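Local atomic coordinates of ForH (Streptomyces kaniharaensis, PDB entry 6NKO), a protein that is related to the IMP cyclohydrolase part of PurH and probably catalyses a ring-forming step in formycin A biosynthesis. Residues V27-N32 and S160-Y165. Residues are numbered along the deposited sequence; the frame is centred on the assembly and turned at random.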
loop_
_atom_site.group_PDB
_atom_site.type_symbol
_atom_site.label_atom_id
_atom_site.label_comp_id
_atom_site.label_asym_id
_atom_site.label_seq_id
_atom_site.Cartn_x
_atom_site.Cartn_y
_atom_site.Cartn_z
ATOM N N VAL A 27 4.259 4.263 -0.031
ATOM C CA VAL A 27 3.769 5.603 0.272
ATOM C C VAL A 27 4.614 6.633 -0.461
ATOM O O VAL A 27 5.833 6.475 -0.599
ATOM C CB VAL A 27 3.759 5.878 1.790
ATOM C CG1 VAL A 27 2.801 4.928 2.494
ATOM C CG2 VAL A 27 5.158 5.765 2.373
ATOM N N SER A 28 3.953 7.683 -0.948
ATOM C CA SER A 28 4.628 8.853 -1.492
ATOM C C SER A 28 4.770 9.949 -0.443
ATOM O O SER A 28 5.792 10.642 -0.402
ATOM C CB SER A 28 3.865 9.384 -2.709
ATOM O OG SER A 28 3.709 8.376 -3.693
ATOM N N ASP A 29 3.750 10.114 0.396
ATOM C CA ASP A 29 3.826 10.964 1.578
ATOM C C ASP A 29 4.505 10.167 2.686
ATOM O O ASP A 29 3.925 9.213 3.214
ATOM C CB ASP A 29 2.425 11.418 1.984
ATOM C CG ASP A 29 2.419 12.265 3.244
ATOM O OD1 ASP A 29 3.502 12.683 3.701
ATOM O OD2 ASP A 29 1.319 12.517 3.776
ATOM N N LYS A 30 5.730 10.550 3.039
ATOM C CA LYS A 30 6.545 9.775 3.966
ATOM C C LYS A 30 6.278 10.097 5.430
ATOM O O LYS A 30 6.960 9.545 6.300
ATOM C CB LYS A 30 8.033 9.990 3.668
ATOM C CG LYS A 30 8.358 10.112 2.196
ATOM C CD LYS A 30 8.671 8.759 1.588
ATOM C CE LYS A 30 8.447 8.774 0.088
ATOM N NZ LYS A 30 9.266 7.739 -0.590
ATOM N N ARG A 31 5.314 10.966 5.728
ATOM C CA ARG A 31 5.082 11.363 7.111
ATOM C C ARG A 31 4.642 10.165 7.943
ATOM O O ARG A 31 3.731 9.426 7.555
ATOM C CB ARG A 31 4.033 12.474 7.174
ATOM C CG ARG A 31 3.448 12.700 8.561
ATOM C CD ARG A 31 2.858 14.098 8.695
ATOM N NE ARG A 31 1.481 14.155 8.211
ATOM C CZ ARG A 31 0.424 13.740 8.903
ATOM N NH1 ARG A 31 0.577 13.239 10.121
ATOM N NH2 ARG A 31 -0.790 13.827 8.376
ATOM N N ASN A 32 5.313 9.969 9.081
ATOM C CA ASN A 32 5.058 8.908 10.055
ATOM C C ASN A 32 5.403 7.516 9.540
ATOM O O ASN A 32 5.058 6.524 10.196
ATOM C CB ASN A 32 3.602 8.906 10.538
ATOM C CG ASN A 32 3.219 10.187 11.242
ATOM O OD1 ASN A 32 4.079 10.977 11.629
ATOM N ND2 ASN A 32 1.919 10.400 11.415
ATOM N N SER A 160 -3.815 4.418 4.653
ATOM C CA SER A 160 -3.490 5.474 3.701
ATOM C C SER A 160 -3.115 6.756 4.432
ATOM O O SER A 160 -2.035 7.311 4.210
ATOM C CB SER A 160 -4.668 5.735 2.755
ATOM O OG SER A 160 -4.283 6.572 1.673
ATOM N N ASP A 161 -4.004 7.226 5.296
ATOM C CA ASP A 161 -3.789 8.461 6.041
ATOM C C ASP A 161 -2.716 8.263 7.104
ATOM O O ASP A 161 -2.886 7.419 7.994
ATOM C CB ASP A 161 -5.102 8.911 6.682
ATOM C CG ASP A 161 -5.022 10.306 7.282
ATOM O OD1 ASP A 161 -3.987 10.980 7.113
ATOM O OD2 ASP A 161 -6.007 10.732 7.921
ATOM N N PRO A 162 -1.609 9.012 7.063
ATOM C CA PRO A 162 -0.573 8.869 8.102
ATOM C C PRO A 162 -1.058 9.164 9.517
ATOM O O PRO A 162 -0.319 8.885 10.469
ATOM C CB PRO A 162 0.504 9.871 7.665
ATOM C CG PRO A 162 0.287 10.043 6.191
ATOM C CD PRO A 162 -1.195 9.923 5.982
ATOM N N ASP A 163 -2.260 9.714 9.688
ATOM C CA ASP A 163 -2.810 9.926 11.020
ATOM C C ASP A 163 -3.419 8.663 11.615
ATOM O O ASP A 163 -3.777 8.663 12.798
ATOM C CB ASP A 163 -3.862 11.038 10.986
ATOM C CG ASP A 163 -3.253 12.409 10.760
ATOM O OD1 ASP A 163 -2.102 12.629 11.196
ATOM O OD2 ASP A 163 -3.921 13.264 10.144
ATOM N N ASP A 164 -3.544 7.595 10.830
ATOM C CA ASP A 164 -4.052 6.319 11.315
ATOM C C ASP A 164 -2.943 5.351 11.704
ATOM O O ASP A 164 -3.239 4.268 12.217
ATOM C CB ASP A 164 -4.945 5.665 10.252
ATOM C CG ASP A 164 -6.164 6.504 9.914
ATOM O OD1 ASP A 164 -6.737 7.124 10.833
ATOM O OD2 ASP A 164 -6.552 6.539 8.727
ATOM N N TYR A 165 -1.677 5.715 11.477
ATOM C CA TYR A 165 -0.578 4.775 11.684
ATOM C C TYR A 165 -0.458 4.379 13.149
ATOM O O TYR A 165 -0.301 3.197 13.474
ATOM C CB TYR A 165 0.743 5.381 11.200
ATOM C CG TYR A 165 0.882 5.567 9.703
ATOM C CD1 TYR A 165 -0.173 5.297 8.837
ATOM C CD2 TYR A 165 2.077 6.022 9.158
ATOM C CE1 TYR A 165 -0.038 5.474 7.472
ATOM C CE2 TYR A 165 2.220 6.201 7.797
ATOM C CZ TYR A 165 1.160 5.928 6.959
ATOM O OH TYR A 165 1.302 6.109 5.602
HETATM O O HOH W 1 3.358 7.804 5.281
#
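N32 reaches across to P162 with its amide: ND2 donates to the carbonyl O of P162 at 2.9 Å, nearly straight (164°), the oxygen lying in the amide plane of N32 but the donor standing above the carbonyl plane. CB of N32 packs against CD2 of Y165, at 3.5 Å. Replaced by alanine, N32 would lose ND2, probably leaving the P162 carbonyl without this donor, though CB could still touch Y165. R31 bends at chi3 (85°), which brings one face of its guanidinium over CB of P162, 4.0 Å from the plane. NH1 of R31 forms a salt bridge to OD1 of D163 at 3.0 Å, whereas NH2 adds a weak second bond to the same oxygen. CA of P162 lies over one face of the Y165 ring, 3.4 Å from its plane. A water links the Y165 hydroxyl to O of D29 and O of R31. Within 27-32, OD1 of D29 accepts from N of R31 in an Asx turn; in 160-165, D161 and D164 both form salt bridges with K193. Both loops follow parallel strands, 22-26 and 157-159, and lead into helices 33-42 and 165-174, at the C-terminal strand ends of the Rossmann-like sheet characteristic of MGS-like domains.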